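Local coordinates for phage-related protein (Bordetella bronchiseptica RB50, PDB 3BJQ) that is probably a phage major capsid protein that helps build the shell around the viral genome, though its exact role is not established, at residues Trp151-Asp157 with Ala189-Lys195; Leu196-Val200 with Met212-Trp217; Pro39-Tyr43 with Tyr80-Pro84; Ser262-Gln268 with Asn295-Gly301. All coordinates share one frame; numbering follows the deposited sequence.

Contact 1 (Trp151-Asp157 with Ala189-Lys195)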
loop_
_atom_site.group_PDB
_atom_site.type_symbol
_atom_site.label_atom_id
_atom_site.label_comp_id
_atom_site.label_asym_id
_atom_site.label_seq_id
_atom_site.Cartn_x
_atom_site.Cartn_y
_atom_site.Cartn_z
ATOM N N TRP E 151 49.431 3.695 36.774
ATOM C CA TRP E 151 49.361 4.759 35.761
ATOM C C TRP E 151 49.271 6.173 36.320
ATOM O O TRP E 151 49.426 7.147 35.575
ATOM C CB TRP E 151 48.178 4.490 34.822
ATOM C CG TRP E 151 48.353 3.277 33.947
ATOM C CD1 TRP E 151 49.275 2.275 34.090
ATOM C CD2 TRP E 151 47.544 2.914 32.822
ATOM N NE1 TRP E 151 49.124 1.352 33.094
ATOM C CE2 TRP E 151 48.053 1.699 32.319
ATOM C CE3 TRP E 151 46.452 3.509 32.181
ATOM C CZ2 TRP E 151 47.517 1.073 31.209
ATOM C CZ3 TRP E 151 45.916 2.884 31.062
ATOM C CH2 TRP E 151 46.462 1.684 30.584
ATOM N N THR E 152 48.955 6.266 37.608
ATOM C CA THR E 152 48.951 7.516 38.350
ATOM C C THR E 152 50.379 8.027 38.610
ATOM O O THR E 152 50.577 9.209 38.889
ATOM C CB THR E 152 48.246 7.334 39.691
ATOM O OG1 THR E 152 48.771 6.175 40.334
ATOM C CG2 THR E 152 46.738 7.150 39.480
ATOM N N SER E 153 51.371 7.133 38.531
ATOM C CA SER E 153 52.755 7.527 38.653
ATOM C C SER E 153 53.314 8.047 37.320
ATOM O O SER E 153 53.109 7.435 36.271
ATOM C CB SER E 153 53.621 6.355 39.110
ATOM O OG SER E 153 55.007 6.708 39.087
ATOM N N PRO E 154 54.070 9.155 37.362
ATOM C CA PRO E 154 54.703 9.616 36.134
ATOM C C PRO E 154 55.708 8.608 35.572
ATOM O O PRO E 154 55.996 8.640 34.378
ATOM C CB PRO E 154 55.421 10.891 36.579
ATOM C CG PRO E 154 55.628 10.735 38.039
ATOM C CD PRO E 154 54.396 10.028 38.506
ATOM N N ASP E 155 56.224 7.728 36.431
ATOM C CA ASP E 155 57.206 6.717 36.044
ATOM C C ASP E 155 56.644 5.503 35.306
ATOM O O ASP E 155 57.406 4.691 34.773
ATOM C CB ASP E 155 57.939 6.202 37.287
ATOM C CG ASP E 155 58.781 7.270 37.947
ATOM O OD1 ASP E 155 59.019 8.315 37.311
ATOM O OD2 ASP E 155 59.208 7.058 39.099
ATOM N N SER E 156 55.322 5.370 35.293
ATOM C CA SER E 156 54.657 4.250 34.638
ATOM C C SER E 156 54.725 4.356 33.117
ATOM O O SER E 156 55.107 5.391 32.569
ATOM C CB SER E 156 53.208 4.155 35.090
ATOM O OG SER E 156 52.507 5.350 34.802
ATOM N N ASP E 157 54.366 3.276 32.437
ATOM C CA ASP E 157 54.414 3.240 30.973
ATOM C C ASP E 157 53.165 2.544 30.440
ATOM O O ASP E 157 53.245 1.392 29.988
ATOM C CB ASP E 157 55.683 2.516 30.502
ATOM C CG ASP E 157 56.019 2.764 29.025
ATOM O OD1 ASP E 157 55.184 3.269 28.245
ATOM O OD2 ASP E 157 57.156 2.442 28.633
ATOM N N ALA E 189 44.121 8.897 34.862
ATOM C CA ALA E 189 45.563 8.745 34.989
ATOM C C ALA E 189 46.230 9.042 33.660
ATOM O O ALA E 189 47.309 9.625 33.614
ATOM C CB ALA E 189 45.923 7.360 35.466
ATOM N N CYS E 190 45.584 8.661 32.569
ATOM C CA CYS E 190 46.118 8.926 31.240
ATOM C C CYS E 190 46.042 10.387 30.786
ATOM O O CYS E 190 46.887 10.826 30.014
ATOM C CB CYS E 190 45.390 8.076 30.188
ATOM S SG CYS E 190 45.716 6.331 30.300
ATOM N N LYS E 191 45.043 11.130 31.250
ATOM C CA LYS E 191 44.741 12.474 30.711
ATOM C C LYS E 191 45.956 13.396 30.608
ATOM O O LYS E 191 46.123 14.107 29.616
ATOM C CB LYS E 191 43.634 13.155 31.539
ATOM C CG LYS E 191 43.208 14.519 30.992
ATOM C CD LYS E 191 41.860 15.011 31.536
ATOM C CE LYS E 191 41.404 16.254 30.744
ATOM N NZ LYS E 191 40.422 17.089 31.472
ATOM N N TYR E 192 46.794 13.394 31.638
ATOM C CA TYR E 192 48.000 14.220 31.643
ATOM C C TYR E 192 49.234 13.368 31.925
ATOM O O TYR E 192 50.199 13.872 32.498
ATOM C CB TYR E 192 47.913 15.319 32.715
ATOM C CG TYR E 192 46.737 16.258 32.576
ATOM C CD1 TYR E 192 46.694 17.208 31.561
ATOM C CD2 TYR E 192 45.680 16.217 33.482
ATOM C CE1 TYR E 192 45.613 18.057 31.424
ATOM C CE2 TYR E 192 44.600 17.071 33.355
ATOM C CZ TYR E 192 44.579 17.995 32.335
ATOM O OH TYR E 192 43.506 18.842 32.216
ATOM N N HIS E 193 49.222 12.091 31.541
ATOM C CA HIS E 193 50.389 11.248 31.814
ATOM C C HIS E 193 51.555 11.828 31.035
ATOM O O HIS E 193 51.420 11.994 29.839
ATOM C CB HIS E 193 50.164 9.793 31.413
ATOM C CG HIS E 193 51.244 8.884 31.894
ATOM N ND1 HIS E 193 52.472 8.799 31.274
ATOM C CD2 HIS E 193 51.306 8.068 32.971
ATOM C CE1 HIS E 193 53.237 7.953 31.940
ATOM N NE2 HIS E 193 52.558 7.505 32.979
ATOM N N PRO E 194 52.697 12.138 31.708
ATOM C CA PRO E 194 53.794 12.831 31.034
ATOM C C PRO E 194 54.371 12.126 29.797
ATOM O O PRO E 194 54.813 12.800 28.858
ATOM C CB PRO E 194 54.848 12.975 32.148
ATOM C CG PRO E 194 54.532 11.890 33.105
ATOM C CD PRO E 194 53.043 11.857 33.114
ATOM N N LYS E 195 54.392 10.799 29.793
ATOM C CA LYS E 195 54.943 10.065 28.652
ATOM C C LYS E 195 54.024 10.234 27.473
ATOM O O LYS E 195 54.483 10.409 26.357
ATOM C CB LYS E 195 55.119 8.571 28.954
ATOM C CG LYS E 195 56.271 8.219 29.885
ATOM C CD LYS E 195 56.587 6.729 29.827
ATOM C CE LYS E 195 57.850 6.329 30.616
ATOM N NZ LYS E 195 57.684 6.475 32.092
HETATM O O HOH W 1 49.320 10.032 35.494
#

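Contact 2 (Leu196-Val200 with Met212-Trp217)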
loop_
_atom_site.group_PDB
_atom_site.type_symbol
_atom_site.label_atom_id
_atom_site.label_comp_id
_atom_site.label_asym_id
_atom_site.label_seq_id
_atom_site.Cartn_x
_atom_site.Cartn_y
_atom_site.Cartn_z
ATOM N N LEU E 196 52.722 10.170 27.729
ATOM C CA LEU E 196 51.715 10.333 26.665
ATOM C C LEU E 196 51.668 11.782 26.147
ATOM O O LEU E 196 51.625 12.018 24.934
ATOM C CB LEU E 196 50.340 9.873 27.154
ATOM C CG LEU E 196 50.250 8.396 27.625
ATOM C CD1 LEU E 196 48.816 7.996 28.010
ATOM C CD2 LEU E 196 50.704 7.502 26.570
ATOM N N ILE E 197 51.744 12.739 27.069
ATOM C CA ILE E 197 51.763 14.155 26.719
ATOM C C ILE E 197 52.972 14.453 25.825
ATOM O O ILE E 197 52.862 15.153 24.817
ATOM C CB ILE E 197 51.750 15.021 27.984
ATOM C CG1 ILE E 197 50.412 14.877 28.721
ATOM C CG2 ILE E 197 51.994 16.494 27.664
ATOM C CD1 ILE E 197 49.224 15.537 28.035
ATOM N N GLU E 198 54.126 13.902 26.164
ATOM C CA GLU E 198 55.348 14.174 25.384
ATOM C C GLU E 198 55.228 13.551 23.992
ATOM O O GLU E 198 55.673 14.125 22.995
ATOM C CB GLU E 198 56.605 13.699 26.158
ATOM C CG GLU E 198 57.723 13.079 25.353
ATOM C CD GLU E 198 58.427 14.039 24.430
ATOM O OE1 GLU E 198 58.289 15.265 24.645
ATOM O OE2 GLU E 198 59.133 13.560 23.499
ATOM N N ARG E 199 54.628 12.368 23.942
ATOM C CA ARG E 199 54.422 11.650 22.698
ATOM C C ARG E 199 53.542 12.439 21.693
ATOM O O ARG E 199 53.740 12.319 20.482
ATOM C CB ARG E 199 53.812 10.275 23.012
ATOM C CG ARG E 199 53.450 9.418 21.823
ATOM C CD ARG E 199 54.641 8.922 21.002
ATOM N NE ARG E 199 54.141 8.164 19.845
ATOM C CZ ARG E 199 53.619 8.708 18.731
ATOM N NH1 ARG E 199 53.559 10.021 18.559
ATOM N NH2 ARG E 199 53.154 7.922 17.762
ATOM N N VAL E 200 52.604 13.247 22.191
ATOM C CA VAL E 200 51.713 14.026 21.324
ATOM C C VAL E 200 52.058 15.530 21.251
ATOM O O VAL E 200 51.296 16.317 20.658
ATOM C CB VAL E 200 50.217 13.835 21.712
ATOM C CG1 VAL E 200 49.849 12.344 21.721
ATOM C CG2 VAL E 200 49.887 14.476 23.054
HETATM N N MSE E 212 42.749 9.970 20.642
HETATM C CA MSE E 212 44.225 9.973 20.586
HETATM C C MSE E 212 44.775 8.621 21.003
HETATM O O MSE E 212 45.687 8.116 20.363
HETATM C CB MSE E 212 44.876 11.037 21.475
HETATM C CG MSE E 212 44.651 12.477 21.034
HETATM SE SE MSE E 212 45.543 13.732 22.232
HETATM C CE MSE E 212 44.231 15.059 22.143
ATOM N N LEU E 213 44.218 8.054 22.077
ATOM C CA LEU E 213 44.647 6.752 22.570
ATOM C C LEU E 213 44.359 5.629 21.576
ATOM O O LEU E 213 45.136 4.690 21.479
ATOM C CB LEU E 213 44.002 6.415 23.916
ATOM C CG LEU E 213 44.482 7.241 25.114
ATOM C CD1 LEU E 213 43.795 6.764 26.363
ATOM C CD2 LEU E 213 45.987 7.142 25.236
ATOM N N LYS E 214 43.242 5.715 20.863
ATOM C CA LYS E 214 42.917 4.726 19.806
ATOM C C LYS E 214 43.983 4.718 18.730
ATOM O O LYS E 214 44.423 3.669 18.279
ATOM C CB LYS E 214 41.587 5.057 19.121
ATOM C CG LYS E 214 40.375 4.656 19.912
ATOM C CD LYS E 214 39.115 5.311 19.363
ATOM C CE LYS E 214 38.940 5.074 17.874
ATOM N NZ LYS E 214 37.554 5.502 17.494
ATOM N N ALA E 215 44.347 5.907 18.265
ATOM C CA ALA E 215 45.371 6.029 17.220
ATOM C C ALA E 215 46.766 5.649 17.724
ATOM O O ALA E 215 47.550 5.003 17.018
ATOM C CB ALA E 215 45.409 7.432 16.664
ATOM N N LEU E 216 47.086 6.070 18.938
ATOM C CA LEU E 216 48.379 5.755 19.535
ATOM C C LEU E 216 48.558 4.247 19.787
ATOM O O LEU E 216 49.609 3.671 19.478
ATOM C CB LEU E 216 48.539 6.491 20.865
ATOM C CG LEU E 216 49.864 7.173 21.136
ATOM C CD1 LEU E 216 50.076 8.298 20.097
ATOM C CD2 LEU E 216 49.862 7.737 22.565
ATOM N N TRP E 217 47.531 3.616 20.343
ATOM C CA TRP E 217 47.597 2.212 20.735
ATOM C C TRP E 217 47.033 1.235 19.689
ATOM O O TRP E 217 47.122 0.022 19.850
ATOM C CB TRP E 217 46.909 2.035 22.084
ATOM C CG TRP E 217 47.601 2.742 23.235
ATOM C CD1 TRP E 217 48.899 3.178 23.289
ATOM C CD2 TRP E 217 47.042 3.009 24.529
ATOM N NE1 TRP E 217 49.163 3.734 24.515
ATOM C CE2 TRP E 217 48.048 3.630 25.300
ATOM C CE3 TRP E 217 45.785 2.796 25.104
ATOM C CZ2 TRP E 217 47.835 4.038 26.609
ATOM C CZ3 TRP E 217 45.578 3.204 26.421
ATOM C CH2 TRP E 217 46.597 3.817 27.149
#

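Contact 3 (Pro39-Tyr43 with Tyr80-Pro84)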
loop_
_atom_site.group_PDB
_atom_site.type_symbol
_atom_site.label_atom_id
_atom_site.label_comp_id
_atom_site.label_asym_id
_atom_site.label_seq_id
_atom_site.Cartn_x
_atom_site.Cartn_y
_atom_site.Cartn_z
ATOM N N PRO E 39 21.664 -15.230 21.457
ATOM C CA PRO E 39 20.553 -16.065 21.915
ATOM C C PRO E 39 20.904 -17.516 22.259
ATOM O O PRO E 39 21.713 -18.164 21.578
ATOM C CB PRO E 39 19.586 -16.012 20.730
ATOM C CG PRO E 39 20.508 -15.918 19.559
ATOM C CD PRO E 39 21.616 -15.032 19.999
ATOM N N VAL E 40 20.309 -17.986 23.353
ATOM C CA VAL E 40 20.320 -19.370 23.733
ATOM C C VAL E 40 18.862 -19.776 24.051
ATOM O O VAL E 40 17.976 -18.930 24.149
ATOM C CB VAL E 40 21.248 -19.691 24.961
ATOM C CG1 VAL E 40 22.634 -19.244 24.726
ATOM C CG2 VAL E 40 20.721 -19.112 26.269
ATOM N N ALA E 41 18.627 -21.069 24.179
ATOM C CA ALA E 41 17.297 -21.593 24.516
ATOM C C ALA E 41 17.229 -22.141 25.937
ATOM O O ALA E 41 16.173 -22.088 26.568
ATOM C CB ALA E 41 16.914 -22.682 23.533
ATOM N N GLN E 42 18.340 -22.692 26.426
ATOM C CA GLN E 42 18.395 -23.349 27.746
ATOM C C GLN E 42 18.770 -22.407 28.897
ATOM O O GLN E 42 19.718 -21.613 28.784
ATOM C CB GLN E 42 19.417 -24.502 27.742
ATOM C CG GLN E 42 19.095 -25.725 26.854
ATOM C CD GLN E 42 20.205 -26.813 26.895
ATOM O OE1 GLN E 42 21.295 -26.606 27.451
ATOM N NE2 GLN E 42 19.916 -27.979 26.305
ATOM N N TYR E 43 18.041 -22.537 30.008
ATOM C CA TYR E 43 18.325 -21.792 31.235
ATOM C C TYR E 43 19.542 -22.335 31.987
ATOM O O TYR E 43 20.187 -21.609 32.753
ATOM C CB TYR E 43 17.126 -21.804 32.180
ATOM C CG TYR E 43 16.131 -20.740 31.858
ATOM C CD1 TYR E 43 15.181 -20.926 30.873
ATOM C CD2 TYR E 43 16.146 -19.535 32.531
ATOM C CE1 TYR E 43 14.256 -19.924 30.561
ATOM C CE2 TYR E 43 15.230 -18.533 32.231
ATOM C CZ TYR E 43 14.294 -18.740 31.249
ATOM O OH TYR E 43 13.422 -17.758 30.937
ATOM N N TYR E 80 26.674 -22.946 33.068
ATOM C CA TYR E 80 26.084 -21.630 33.223
ATOM C C TYR E 80 24.671 -21.819 33.720
ATOM O O TYR E 80 24.059 -22.862 33.497
ATOM C CB TYR E 80 26.069 -20.847 31.906
ATOM C CG TYR E 80 24.988 -21.251 30.908
ATOM C CD1 TYR E 80 23.683 -20.782 31.028
ATOM C CD2 TYR E 80 25.298 -22.047 29.818
ATOM C CE1 TYR E 80 22.716 -21.116 30.095
ATOM C CE2 TYR E 80 24.344 -22.404 28.897
ATOM C CZ TYR E 80 23.062 -21.934 29.036
ATOM O OH TYR E 80 22.131 -22.302 28.115
ATOM N N SER E 81 24.137 -20.780 34.351
ATOM C CA SER E 81 22.781 -20.825 34.822
ATOM C C SER E 81 22.154 -19.440 34.716
ATOM O O SER E 81 22.642 -18.459 35.299
ATOM C CB SER E 81 22.710 -21.358 36.255
ATOM O OG SER E 81 21.355 -21.444 36.685
ATOM N N ILE E 82 21.080 -19.364 33.940
ATOM C CA ILE E 82 20.357 -18.123 33.782
ATOM C C ILE E 82 19.263 -18.198 34.836
ATOM O O ILE E 82 18.449 -19.128 34.828
ATOM C CB ILE E 82 19.772 -17.988 32.366
ATOM C CG1 ILE E 82 20.906 -17.830 31.351
ATOM C CG2 ILE E 82 18.782 -16.815 32.291
ATOM C CD1 ILE E 82 20.491 -18.008 29.911
ATOM N N VAL E 83 19.268 -17.250 35.767
ATOM C CA VAL E 83 18.250 -17.214 36.822
ATOM C C VAL E 83 17.052 -16.411 36.311
ATOM O O VAL E 83 17.214 -15.264 35.869
ATOM C CB VAL E 83 18.800 -16.629 38.163
ATOM C CG1 VAL E 83 17.674 -16.375 39.174
ATOM C CG2 VAL E 83 19.823 -17.587 38.775
ATOM N N PRO E 84 15.855 -17.028 36.320
ATOM C CA PRO E 84 14.665 -16.296 35.943
ATOM C C PRO E 84 14.487 -15.115 36.886
ATOM O O PRO E 84 14.354 -15.306 38.089
ATOM C CB PRO E 84 13.541 -17.319 36.144
ATOM C CG PRO E 84 14.176 -18.608 36.077
ATOM C CD PRO E 84 15.531 -18.421 36.669
HETATM O O HOH W 2 19.034 -22.330 35.588
#

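Contact 4 (Ser262-Gln268 with Asn295-Gly301)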
loop_
_atom_site.group_PDB
_atom_site.type_symbol
_atom_site.label_atom_id
_atom_site.label_comp_id
_atom_site.label_asym_id
_atom_site.label_seq_id
_atom_site.Cartn_x
_atom_site.Cartn_y
_atom_site.Cartn_z
ATOM N N SER E 262 35.104 -15.842 20.519
ATOM C CA SER E 262 35.146 -14.505 21.058
ATOM C C SER E 262 35.467 -14.584 22.545
ATOM O O SER E 262 35.372 -15.661 23.136
ATOM C CB SER E 262 33.782 -13.809 20.848
ATOM O OG SER E 262 33.900 -12.398 20.926
ATOM N N PHE E 263 35.857 -13.459 23.143
ATOM C CA PHE E 263 36.128 -13.414 24.588
ATOM C C PHE E 263 34.926 -13.822 25.436
ATOM O O PHE E 263 35.050 -14.562 26.414
ATOM C CB PHE E 263 36.574 -12.006 25.020
ATOM C CG PHE E 263 36.595 -11.811 26.520
ATOM C CD1 PHE E 263 37.653 -12.277 27.274
ATOM C CD2 PHE E 263 35.557 -11.161 27.165
ATOM C CE1 PHE E 263 37.661 -12.135 28.641
ATOM C CE2 PHE E 263 35.566 -11.008 28.524
ATOM C CZ PHE E 263 36.615 -11.495 29.264
ATOM N N GLY E 264 33.753 -13.307 25.093
ATOM C CA GLY E 264 32.559 -13.585 25.906
ATOM C C GLY E 264 31.255 -13.207 25.254
ATOM O O GLY E 264 31.222 -12.580 24.201
ATOM N N TYR E 265 30.165 -13.616 25.902
ATOM C CA TYR E 265 28.817 -13.374 25.415
ATOM C C TYR E 265 27.892 -13.194 26.593
ATOM O O TYR E 265 28.160 -13.708 27.668
ATOM C CB TYR E 265 28.297 -14.595 24.623
ATOM C CG TYR E 265 28.964 -14.731 23.286
ATOM C CD1 TYR E 265 28.652 -13.851 22.255
ATOM C CD2 TYR E 265 29.943 -15.704 23.061
ATOM C CE1 TYR E 265 29.302 -13.946 21.015
ATOM C CE2 TYR E 265 30.596 -15.811 21.815
ATOM C CZ TYR E 265 30.273 -14.936 20.812
ATOM O OH TYR E 265 30.910 -15.018 19.582
ATOM N N THR E 266 26.810 -12.464 26.370
ATOM C CA THR E 266 25.691 -12.449 27.301
ATOM C C THR E 266 24.716 -13.528 26.762
ATOM O O THR E 266 24.073 -13.359 25.733
ATOM C CB THR E 266 25.043 -11.025 27.452
ATOM O OG1 THR E 266 25.973 -10.110 28.079
ATOM C CG2 THR E 266 23.774 -11.076 28.267
ATOM N N TYR E 267 24.699 -14.681 27.416
ATOM C CA TYR E 267 23.782 -15.771 27.064
ATOM C C TYR E 267 22.400 -15.259 27.412
ATOM O O TYR E 267 22.141 -14.946 28.581
ATOM C CB TYR E 267 24.132 -17.045 27.875
ATOM C CG TYR E 267 25.254 -17.894 27.288
ATOM C CD1 TYR E 267 26.296 -17.316 26.557
ATOM C CD2 TYR E 267 25.297 -19.248 27.494
ATOM C CE1 TYR E 267 27.318 -18.075 26.020
ATOM C CE2 TYR E 267 26.343 -20.025 26.967
ATOM C CZ TYR E 267 27.330 -19.433 26.220
ATOM O OH TYR E 267 28.350 -20.186 25.698
ATOM N N GLN E 268 21.514 -15.144 26.423
ATOM C CA GLN E 268 20.223 -14.527 26.646
ATOM C C GLN E 268 19.127 -15.343 26.029
ATOM O O GLN E 268 19.222 -15.746 24.883
ATOM C CB GLN E 268 20.174 -13.111 26.072
ATOM C CG GLN E 268 18.903 -12.364 26.465
ATOM C CD GLN E 268 19.088 -10.864 26.492
ATOM O OE1 GLN E 268 19.917 -10.350 27.246
ATOM N NE2 GLN E 268 18.311 -10.150 25.677
ATOM N N ASN E 295 19.131 -13.517 31.320
ATOM C CA ASN E 295 20.437 -13.542 30.690
ATOM C C ASN E 295 21.529 -13.816 31.710
ATOM O O ASN E 295 21.310 -13.717 32.916
ATOM C CB ASN E 295 20.712 -12.199 30.001
ATOM C CG ASN E 295 21.028 -11.070 30.996
ATOM O OD1 ASN E 295 22.203 -10.785 31.268
ATOM N ND2 ASN E 295 19.980 -10.427 31.539
ATOM N N THR E 296 22.696 -14.192 31.214
ATOM C CA THR E 296 23.888 -14.287 32.045
ATOM C C THR E 296 25.116 -14.064 31.168
ATOM O O THR E 296 25.222 -14.686 30.125
ATOM C CB THR E 296 23.971 -15.660 32.794
ATOM O OG1 THR E 296 24.820 -15.518 33.938
ATOM C CG2 THR E 296 24.491 -16.783 31.904
ATOM N N PRO E 297 25.992 -13.109 31.542
ATOM C CA PRO E 297 27.318 -13.008 30.926
ATOM C C PRO E 297 28.162 -14.260 31.170
ATOM O O PRO E 297 28.106 -14.825 32.248
ATOM C CB PRO E 297 27.956 -11.813 31.654
ATOM C CG PRO E 297 26.789 -11.010 32.134
ATOM C CD PRO E 297 25.748 -12.011 32.503
ATOM N N ALA E 298 28.941 -14.658 30.170
ATOM C CA ALA E 298 29.766 -15.853 30.248
ATOM C C ALA E 298 31.111 -15.552 29.571
ATOM O O ALA E 298 31.146 -14.961 28.503
ATOM C CB ALA E 298 29.068 -16.996 29.564
ATOM N N LEU E 299 32.208 -15.929 30.222
ATOM C CA LEU E 299 33.528 -15.800 29.633
ATOM C C LEU E 299 33.712 -17.102 28.848
ATOM O O LEU E 299 33.690 -18.166 29.412
ATOM C CB LEU E 299 34.597 -15.616 30.726
ATOM C CG LEU E 299 35.881 -14.901 30.289
ATOM C CD1 LEU E 299 36.712 -14.445 31.486
ATOM C CD2 LEU E 299 36.686 -15.767 29.384
ATOM N N SER E 300 33.830 -17.005 27.532
ATOM C CA SER E 300 33.993 -18.182 26.687
ATOM C C SER E 300 35.428 -18.342 26.210
ATOM O O SER E 300 35.866 -19.452 26.032
ATOM C CB SER E 300 32.998 -18.133 25.494
ATOM O OG SER E 300 32.993 -16.861 24.849
ATOM N N GLY E 301 36.156 -17.239 26.015
ATOM C CA GLY E 301 37.500 -17.271 25.441
ATOM C C GLY E 301 38.529 -16.439 26.193
ATOM O O GLY E 301 38.849 -15.324 25.796
#

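Contact 1 (Trp151-Asp157 with Ala189-Lys195)
The imidazole of His193 meets the loop 151-157 along its edge: Trp151 O and Ser156 OG lie there close to the ring plane, while Pro194 CD lies over one face, 3.5 Å above the ring plane and toward the rim. The Trp151 indole is met obliquely by Cys190 SG, 3.5 Å from CE3, a sulfur-aromatic contact. A turn and a helix cap meet here: a type I turn from Ser153 to Ser156, with an ST turn at Ser153, and His193 as N-cap of helix 194-199, its ND1 accepting from Lys195 N. The far nitrogen, NE2, donates to Ser156 OG at 2.8 Å, and this hydroxyl in turn donates to Ser153 O at 2.6 Å, within the carbonyl plane. Both imidazole nitrogens are thus occupied, which probably fixes the ring's rotation. Beside the turn, Trp151 CB packs on Ala189 CB, and a water donates to both Trp151 O and Ala189 O. The indole NH turns elsewhere, to Asp161 of helix 158-173. Bent at its last torsion (chi4 68°), the Lys195 chain brings NZ to 2.8 Å from Ser156 O, above the carbonyl plane, with a weak second bond to Asp155 O.

Contact 2 (Leu196-Val200 with Met212-Trp217)
Helix-on-helix packing by aliphatic branches joins Leu196-Val200, at the end of helix 194-199, to Met212-Trp217 on helix 210-217. The two short helices belong to the part of the chain that resembles phage major capsid protein E, a match consistent with the HK97-type capsid fold of that family, and they meet without a hydrogen bond between the segments. Leu216 has the largest share of the contact, its two methyls serving different partners. CD2 lies 4.1 Å from Leu196 CD2 and also reaches Arg199 CG, whereas CD1 sits centrally over one face of the Arg199 guanidinium, 3.8 Å above its plane. Arg199 presents that face because its chain runs out anti to the backbone N and then bends at chi2 (67°), so that the two side chains run antiparallel past one another. Its NH1 is bonded to Glu206 O of a neighbouring subunit, and that residue also packs on Leu216, so the edge of this helix pair doubles as part of a subunit interface. Deeper in, the other Leu196 methyl, CD1, meets Leu213 CD2 at 4.1 Å, the two leucine side chains lying roughly perpendicular. Leu213 CD2 also lies over one face of the Trp217 indole, toward its rim; NE1 of that indole bonds to Thr159 of helix 158-173. At the other end, Val200 CG1 reaches Leu216 CD1, and Val200 CG2 stands 4.5 Å from SE of selenomethionine Met212.

Contact 3 (Pro39-Tyr43 with Tyr80-Pro84)
Two successive carbonyls, Gln42 O and Tyr43 O, accept from two donors of Tyr80-Pro84, the Tyr80 hydroxyl and Ile82 N. The phenol of Tyr80 donates to Gln42 O at 2.6 Å; the acceptor lies at the edge of the ring, near its plane, although the hydroxyl itself stands above the plane of the carbonyl. Ile82 N donates to Tyr43 O at 2.7 Å with an almost straight N-H (176°), and here the donor does lie in the carbonyl plane. Tyr43 O has further company: Ser81 CA approaches in a CH-O contact, and a water 2.7 Å from Ser81 OG donates weakly to Tyr43 O. The Tyr43 to Ile82 bond prolongs, past the strand ends, the antiparallel pairing of strands 44-49 and 75-81, in which Tyr80 is bonded through its backbone to Gly45. Segment 39-43 is the corner between strand 37-40 and strand 44-49 of that two-stranded antiparallel sheet. Apolar groups close the corner. Ile82 CD1 meets Val40 CG2 tip to tip at 3.8 Å, while Ile82 CG2 packs against Tyr43 CD2, with Ile82 O at the edge of the same ring. Pro84 CG touches Tyr43 CE2 at 4.0 Å. Tyr43 OH is bonded to Asp294 of strand 286-299, the Tyr80 ring meets Tyr267 edge-to-face, and Gln42 packs on Glu94 of a neighbouring subunit.

Contact 4 (Ser262-Gln268 with Asn295-Gly301)
An antiparallel ladder in the mixed sheet that includes strands 37-40 and 264-269 pairs strand 264-269 with the end of strand 286-299, the two short segments running 158° apart. Tyr265 with Ala298 and Tyr267 with Thr296 are its hydrogen-bonded pairs. Ala298 N reaches Tyr265 O at 2.8 Å, nearly along the C=O axis, and the return bond from Tyr265 N to Ala298 O lies in the carbonyl plane. Pro297 falls opposite Thr266 in a non-hydrogen-bonded pair, where its missing N-H costs this ladder nothing. Beyond Leu299 the ladder ends in a bifurcated acceptor: Ser300 N and Gly301 N both donate to Phe263 O, at 3.0 and 2.9 Å, from the same face of its plane. Ser300 OG adds a bond to Ser262 O.

Side chains add contacts on both faces. On the Tyr265 and Tyr267 side, Ala298 CB sits over the Tyr267 ring, 4.3 Å from its centroid and 19° off the normal, a CH-pi contact. Phe263 points CG anti to its own nitrogen (chi1 168°), which carries CZ to 3.6 Å from Leu299 CG. Near the other end, Asn295 CB touches Gln268 OE1 at 3.4 Å; that amide bonds through NE2 to His272 O, and OE1 is hydrogen-bonded to a tetraethylene glycol probably left by crystallisation.

Strand 37-40 lies alongside 264-269 as a parallel neighbour, helix 105-131 packs on Pro297 through His123, Cys127 and Ile130, and strand 44-49 touches Tyr267 and Ala298 through Ile47.

In the fold
Contact 4 is the buried core of the four, about 9 Å from the chain centre, and rests on main-chain pairing; contact 3 adjoins it, Val40 N lying 2.9 Å from Gln268 O, and mixes side-chain and backbone donors at a partly exposed corner. Contacts 1 and 2 lie on the far side of the chain centre from contact 3, about 42 Å away between centres. They share helix 194-199 and meet where Trp151 CH2 approaches Trp217 CH2. Their chemistry divides: hydrogen bonds joining a turn to a capped helix start in contact 1, apolar branches and one guanidinium face in contact 2. Contacts 2 and 3 touch the same neighbouring subunit; no other protein chain touches contact 4.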